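Local coordinates for protein tryptophanyl-tRNA synthetase (Thermus thermophilus, PDB 2EL7) that probably catalyses the ATP-dependent attachment of tryptophan to tRNA(Trp), working as a homodimeric class I aminoacyl-tRNA synthetase, at residues 137-142 with 316-321; 218-223 with 238-243. One frame throughout, in Å; residues are numbered along the deposited sequence.

Contact 1: residues 137-142 with 316-321; sequences ILIYKA and ATMEEV
A Schellman motif ends the helix 124-139 where Ile139 and Lys141 meet Thr317 and Glu320 on the long C-terminal helix 296-324, a worked example of a helix terminus docking on another helix's flank. Lys141, the C-prime residue with positive phi, closes the motif through Lys141 N to Leu138 O and Ala142 N to Ile137 O. The carbonyl of Ile139 points across instead, and Thr317 OG1 donates to Ile139 O at 2.7 Å from above the carbonyl plane, with a C=O...donor angle of 137°. A chi1 of -60° sets this hydroxyl beside its own backbone N, where it also meets Val313 O weakly. The lysine chain passes it in the opposite direction, Lys141 CD lying 3.6 Å from Thr317 OG1. Lys141 NZ then forms a salt bridge with Glu320 OE2 at 3.1 Å, the oxygen accepting through its syn lone pair; Glu320 OE1 pairs with Lys324. On the apolar side Ile139 CD1 approaches Met318 SD to 4.2 Å, and Leu93 of helix 89-99 touches both side chains. The threonine bond thus gives the buried Ile139 carbonyl a side-chain donor, while Glu320, placed between two lysines, is probably stabilised as the carboxylate.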
loop_
_atom_site.group_PDB
_atom_site.type_symbol
_atom_site.label_atom_id
_atom_site.label_comp_id
_atom_site.label_asym_id
_atom_site.label_seq_id
_atom_site.Cartn_x
_atom_site.Cartn_y
_atom_site.Cartn_z
ATOM N N ILE A 137 -11.204 -5.984 -3.875
ATOM C CA ILE A 137 -12.250 -6.993 -3.899
ATOM C C ILE A 137 -12.683 -7.421 -2.487
ATOM O O ILE A 137 -13.883 -7.439 -2.173
ATOM C CB ILE A 137 -11.800 -8.268 -4.689
ATOM C CG1 ILE A 137 -11.611 -7.935 -6.171
ATOM C CG2 ILE A 137 -12.831 -9.383 -4.524
ATOM C CD1 ILE A 137 -11.166 -9.111 -7.013
ATOM N N LEU A 138 -11.717 -7.728 -1.626
ATOM C CA LEU A 138 -12.074 -8.169 -0.295
ATOM C C LEU A 138 -12.477 -7.096 0.736
ATOM O O LEU A 138 -13.229 -7.391 1.687
ATOM C CB LEU A 138 -10.963 -9.066 0.242
ATOM C CG LEU A 138 -10.652 -10.219 -0.731
ATOM C CD1 LEU A 138 -9.475 -11.064 -0.204
ATOM C CD2 LEU A 138 -11.899 -11.076 -0.947
ATOM N N ILE A 139 -12.011 -5.858 0.570
ATOM C CA ILE A 139 -12.378 -4.808 1.533
ATOM C C ILE A 139 -13.907 -4.612 1.552
ATOM O O ILE A 139 -14.476 -4.164 2.562
ATOM C CB ILE A 139 -11.748 -3.460 1.172
ATOM C CG1 ILE A 139 -11.816 -2.518 2.366
ATOM C CG2 ILE A 139 -12.535 -2.794 0.024
ATOM C CD1 ILE A 139 -10.626 -2.549 3.231
ATOM N N TYR A 140 -14.550 -4.946 0.427
ATOM C CA TYR A 140 -15.992 -4.804 0.246
ATOM C C TYR A 140 -16.702 -6.152 0.338
ATOM O O TYR A 140 -17.921 -6.244 0.098
ATOM C CB TYR A 140 -16.307 -4.172 -1.125
ATOM C CG TYR A 140 -15.678 -2.811 -1.358
ATOM C CD1 TYR A 140 -14.790 -2.597 -2.422
ATOM C CD2 TYR A 140 -15.914 -1.763 -0.479
ATOM C CE1 TYR A 140 -14.148 -1.373 -2.579
ATOM C CE2 TYR A 140 -15.288 -0.555 -0.624
ATOM C CZ TYR A 140 -14.394 -0.356 -1.666
ATOM O OH TYR A 140 -13.675 0.824 -1.694
ATOM N N LYS A 141 -15.934 -7.190 0.676
ATOM C CA LYS A 141 -16.463 -8.541 0.805
ATOM C C LYS A 141 -17.245 -8.954 -0.429
ATOM O O LYS A 141 -18.257 -9.630 -0.312
ATOM C CB LYS A 141 -17.383 -8.651 2.026
ATOM C CG LYS A 141 -16.784 -9.338 3.258
ATOM C CD LYS A 141 -15.978 -8.396 4.121
ATOM C CE LYS A 141 -15.429 -9.068 5.394
ATOM N NZ LYS A 141 -16.407 -9.265 6.500
ATOM N N ALA A 142 -16.806 -8.534 -1.604
ATOM C CA ALA A 142 -17.498 -8.927 -2.837
ATOM C C ALA A 142 -17.228 -10.410 -3.069
ATOM O O ALA A 142 -16.120 -10.870 -2.858
ATOM C CB ALA A 142 -16.987 -8.103 -4.066
ATOM N N ALA A 316 -15.860 -0.812 8.159
ATOM C CA ALA A 316 -16.267 -1.920 9.011
ATOM C C ALA A 316 -15.246 -3.045 8.769
ATOM O O ALA A 316 -14.659 -3.575 9.717
ATOM C CB ALA A 316 -17.699 -2.387 8.662
ATOM N N THR A 317 -14.985 -3.360 7.505
ATOM C CA THR A 317 -14.042 -4.426 7.205
ATOM C C THR A 317 -12.669 -4.152 7.770
ATOM O O THR A 317 -12.042 -5.039 8.346
ATOM C CB THR A 317 -13.835 -4.662 5.690
ATOM O OG1 THR A 317 -15.076 -5.025 5.059
ATOM C CG2 THR A 317 -12.821 -5.801 5.496
ATOM N N MET A 318 -12.193 -2.927 7.598
ATOM C CA MET A 318 -10.871 -2.558 8.074
ATOM C C MET A 318 -10.773 -2.600 9.616
ATOM O O MET A 318 -9.703 -2.842 10.169
ATOM C CB MET A 318 -10.499 -1.168 7.524
ATOM C CG MET A 318 -9.002 -0.861 7.505
ATOM S SD MET A 318 -8.096 -2.100 6.494
ATOM C CE MET A 318 -6.981 -2.766 7.653
ATOM N N GLU A 319 -11.869 -2.368 10.322
ATOM C CA GLU A 319 -11.796 -2.432 11.772
ATOM C C GLU A 319 -11.690 -3.896 12.130
ATOM O O GLU A 319 -10.912 -4.274 12.993
ATOM C CB GLU A 319 -13.031 -1.809 12.430
ATOM C CG GLU A 319 -12.897 -0.312 12.651
ATOM C CD GLU A 319 -14.167 0.314 13.194
ATOM O OE1 GLU A 319 -14.565 -0.053 14.322
ATOM O OE2 GLU A 319 -14.768 1.166 12.488
ATOM N N GLU A 320 -12.480 -4.724 11.458
ATOM C CA GLU A 320 -12.429 -6.153 11.697
ATOM C C GLU A 320 -10.991 -6.670 11.494
ATOM O O GLU A 320 -10.461 -7.383 12.347
ATOM C CB GLU A 320 -13.398 -6.860 10.762
ATOM C CG GLU A 320 -13.561 -8.320 11.008
ATOM C CD GLU A 320 -14.456 -8.963 9.968
ATOM O OE1 GLU A 320 -14.734 -10.188 10.068
ATOM O OE2 GLU A 320 -14.886 -8.231 9.048
ATOM N N VAL A 321 -10.349 -6.290 10.387
ATOM C CA VAL A 321 -8.970 -6.725 10.108
ATOM C C VAL A 321 -7.943 -6.206 11.119
ATOM O O VAL A 321 -7.138 -6.970 11.630
ATOM C CB VAL A 321 -8.502 -6.308 8.672
ATOM C CG1 VAL A 321 -7.009 -6.612 8.489
ATOM C CG2 VAL A 321 -9.312 -7.048 7.617
#

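Contact 2: residues 218-223 with 238-243; sequences QHLPDD and TILFTY
Apolar packing centres on Leu220, whose two methyls enter the first turn of helix 239-247 at Ile239, Leu240 and Tyr243. A chi1 of -67° puts its CG anti to the carbonyl carbon, on the side of the helix; beyond it Leu220 CD2 meets Ile239 CD1 at 3.4 Å, and Leu220 CD1 meets Leu240 CD1 at 3.6 Å. Leu220 CD1 also comes obliquely to the Tyr243 ring, 3.9 Å from Tyr243 CD1. Ile239 CD1 also touches the proline ring, 4.0 Å from Pro221 CD.

Polar contact is slight and lies at the start of the helix. Thr238 OG1 gives a weak hydrogen bond to Asp222 OD2, at 3.4 Å, from a hydroxyl held beside its own backbone N. The methyl of the same threonine faces the loop, with Thr238 CG2 at 3.8 Å from Asp222 CB.

Helix 267-294 covers part of the cluster: Leu240 leans on Val270 and Lys271, and Tyr243 on Leu274. The hydroxyl of Tyr243 bonds to Pro188 O, and its side chain touches Met196 of the KMSKS region. The arrangement belongs to a connection, only partly modelled, between consecutive helices 210-218 and 239-247: the loop after the first packs its leucine against the start of the second, beside the KMSKS loop predicted to bind ATP in this class I synthetase.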
loop_
_atom_site.group_PDB
_atom_site.type_symbol
_atom_site.label_atom_id
_atom_site.label_comp_id
_atom_site.label_asym_id
_atom_site.label_seq_id
_atom_site.Cartn_x
_atom_site.Cartn_y
_atom_site.Cartn_z
ATOM N N GLN A 218 -18.376 3.130 -44.108
ATOM C CA GLN A 218 -18.124 3.387 -45.512
ATOM C C GLN A 218 -16.922 2.593 -45.984
ATOM O O GLN A 218 -16.919 2.072 -47.101
ATOM C CB GLN A 218 -17.827 4.867 -45.695
ATOM C CG GLN A 218 -17.975 5.379 -47.100
ATOM C CD GLN A 218 -19.424 5.491 -47.501
ATOM O OE1 GLN A 218 -20.250 5.985 -46.732
ATOM N NE2 GLN A 218 -19.743 5.038 -48.713
ATOM N N HIS A 219 -15.906 2.511 -45.120
ATOM C CA HIS A 219 -14.661 1.816 -45.426
ATOM C C HIS A 219 -14.526 0.404 -44.883
ATOM O O HIS A 219 -13.458 -0.193 -45.009
ATOM C CB HIS A 219 -13.464 2.637 -44.944
ATOM C CG HIS A 219 -13.182 3.857 -45.768
ATOM N ND1 HIS A 219 -14.079 4.898 -45.897
ATOM C CD2 HIS A 219 -12.085 4.219 -46.477
ATOM C CE1 HIS A 219 -13.545 5.850 -46.643
ATOM N NE2 HIS A 219 -12.336 5.463 -47.008
ATOM N N LEU A 220 -15.578 -0.143 -44.275
ATOM C CA LEU A 220 -15.479 -1.507 -43.763
ATOM C C LEU A 220 -15.020 -2.365 -44.924
ATOM O O LEU A 220 -15.551 -2.264 -46.031
ATOM C CB LEU A 220 -16.819 -2.031 -43.249
ATOM C CG LEU A 220 -17.437 -1.386 -42.010
ATOM C CD1 LEU A 220 -18.620 -2.238 -41.567
ATOM C CD2 LEU A 220 -16.416 -1.279 -40.886
ATOM N N PRO A 221 -14.007 -3.206 -44.692
ATOM C CA PRO A 221 -13.464 -4.089 -45.727
ATOM C C PRO A 221 -14.485 -5.115 -46.211
ATOM O O PRO A 221 -15.542 -5.279 -45.604
ATOM C CB PRO A 221 -12.271 -4.745 -45.029
ATOM C CG PRO A 221 -11.874 -3.732 -43.990
ATOM C CD PRO A 221 -13.210 -3.293 -43.459
ATOM N N ASP A 222 -14.151 -5.801 -47.302
ATOM C CA ASP A 222 -15.012 -6.826 -47.895
ATOM C C ASP A 222 -14.251 -7.574 -48.984
ATOM O O ASP A 222 -14.006 -7.014 -50.057
ATOM C CB ASP A 222 -16.252 -6.182 -48.513
ATOM C CG ASP A 222 -17.099 -7.174 -49.285
ATOM O OD1 ASP A 222 -18.047 -6.730 -49.964
ATOM O OD2 ASP A 222 -16.820 -8.394 -49.211
ATOM N N ASP A 223 -13.891 -8.831 -48.725
ATOM C CA ASP A 223 -13.146 -9.621 -49.711
ATOM C C ASP A 223 -13.974 -10.034 -50.926
ATOM O O ASP A 223 -15.196 -10.165 -50.836
ATOM C CB ASP A 223 -12.555 -10.868 -49.059
ATOM C CG ASP A 223 -11.039 -10.836 -49.027
ATOM O OD1 ASP A 223 -10.420 -10.668 -50.101
ATOM O OD2 ASP A 223 -10.463 -10.979 -47.928
ATOM N N THR A 238 -18.436 -10.922 -44.089
ATOM C CA THR A 238 -17.863 -9.585 -43.924
ATOM C C THR A 238 -18.227 -8.973 -42.559
ATOM O O THR A 238 -19.341 -9.169 -42.055
ATOM C CB THR A 238 -18.362 -8.643 -45.030
ATOM O OG1 THR A 238 -18.337 -9.335 -46.285
ATOM C CG2 THR A 238 -17.483 -7.399 -45.113
ATOM N N ILE A 239 -17.300 -8.229 -41.959
ATOM C CA ILE A 239 -17.592 -7.632 -40.661
ATOM C C ILE A 239 -18.851 -6.788 -40.839
ATOM O O ILE A 239 -19.574 -6.512 -39.879
ATOM C CB ILE A 239 -16.414 -6.753 -40.127
ATOM C CG1 ILE A 239 -16.334 -5.428 -40.878
ATOM C CG2 ILE A 239 -15.098 -7.506 -40.269
ATOM C CD1 ILE A 239 -15.309 -4.465 -40.284
ATOM N N LEU A 240 -19.116 -6.415 -42.088
ATOM C CA LEU A 240 -20.282 -5.617 -42.433
ATOM C C LEU A 240 -21.584 -6.285 -41.982
ATOM O O LEU A 240 -22.475 -5.613 -41.446
ATOM C CB LEU A 240 -20.326 -5.381 -43.940
ATOM C CG LEU A 240 -21.399 -4.415 -44.434
ATOM C CD1 LEU A 240 -21.002 -2.988 -44.100
ATOM C CD2 LEU A 240 -21.558 -4.571 -45.934
ATOM N N PHE A 241 -21.706 -7.595 -42.196
ATOM C CA PHE A 241 -22.915 -8.307 -41.785
ATOM C C PHE A 241 -22.845 -8.773 -40.347
ATOM O O PHE A 241 -23.851 -9.217 -39.790
ATOM C CB PHE A 241 -23.185 -9.497 -42.704
ATOM C CG PHE A 241 -24.033 -9.152 -43.890
ATOM C CD1 PHE A 241 -25.417 -9.217 -43.811
ATOM C CD2 PHE A 241 -23.449 -8.692 -45.072
ATOM C CE1 PHE A 241 -26.212 -8.822 -44.889
ATOM C CE2 PHE A 241 -24.234 -8.294 -46.159
ATOM C CZ PHE A 241 -25.615 -8.358 -46.066
ATOM N N THR A 242 -21.656 -8.680 -39.749
ATOM C CA THR A 242 -21.471 -9.066 -38.351
ATOM C C THR A 242 -22.061 -7.927 -37.522
ATOM O O THR A 242 -22.906 -8.145 -36.646
ATOM C CB THR A 242 -19.978 -9.243 -38.015
ATOM O OG1 THR A 242 -19.452 -10.349 -38.761
ATOM C CG2 THR A 242 -19.784 -9.511 -36.536
ATOM N N TYR A 243 -21.618 -6.710 -37.820
ATOM C CA TYR A 243 -22.122 -5.530 -37.143
ATOM C C TYR A 243 -23.613 -5.472 -37.381
ATOM O O TYR A 243 -24.385 -5.268 -36.448
ATOM C CB TYR A 243 -21.500 -4.264 -37.710
ATOM C CG TYR A 243 -20.045 -4.049 -37.377
ATOM C CD1 TYR A 243 -19.387 -2.907 -37.822
ATOM C CD2 TYR A 243 -19.325 -4.966 -36.607
ATOM C CE1 TYR A 243 -18.047 -2.672 -37.519
ATOM C CE2 TYR A 243 -17.972 -4.736 -36.293
ATOM C CZ TYR A 243 -17.345 -3.586 -36.761
ATOM O OH TYR A 243 -16.004 -3.356 -36.528
#

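The two contacts lie on opposite sides of the chain's centre, with their own centres 48 Å apart and nearest atoms about 30 Å apart, so they do not touch. Contact 2 falls within the chain span that contact 1 brackets. Asp136, predicted to bind tryptophan, immediately precedes segment 137-142 on helix 124-139, its side chain about 5 Å from that of Ile139. In contact 2 the side chain of Tyr243 is about 4 Å from those of Met196 and Val187, predicted to bind ATP. Their chemistry differs too, a hydrogen bond and a salt bridge against mainly apolar packing.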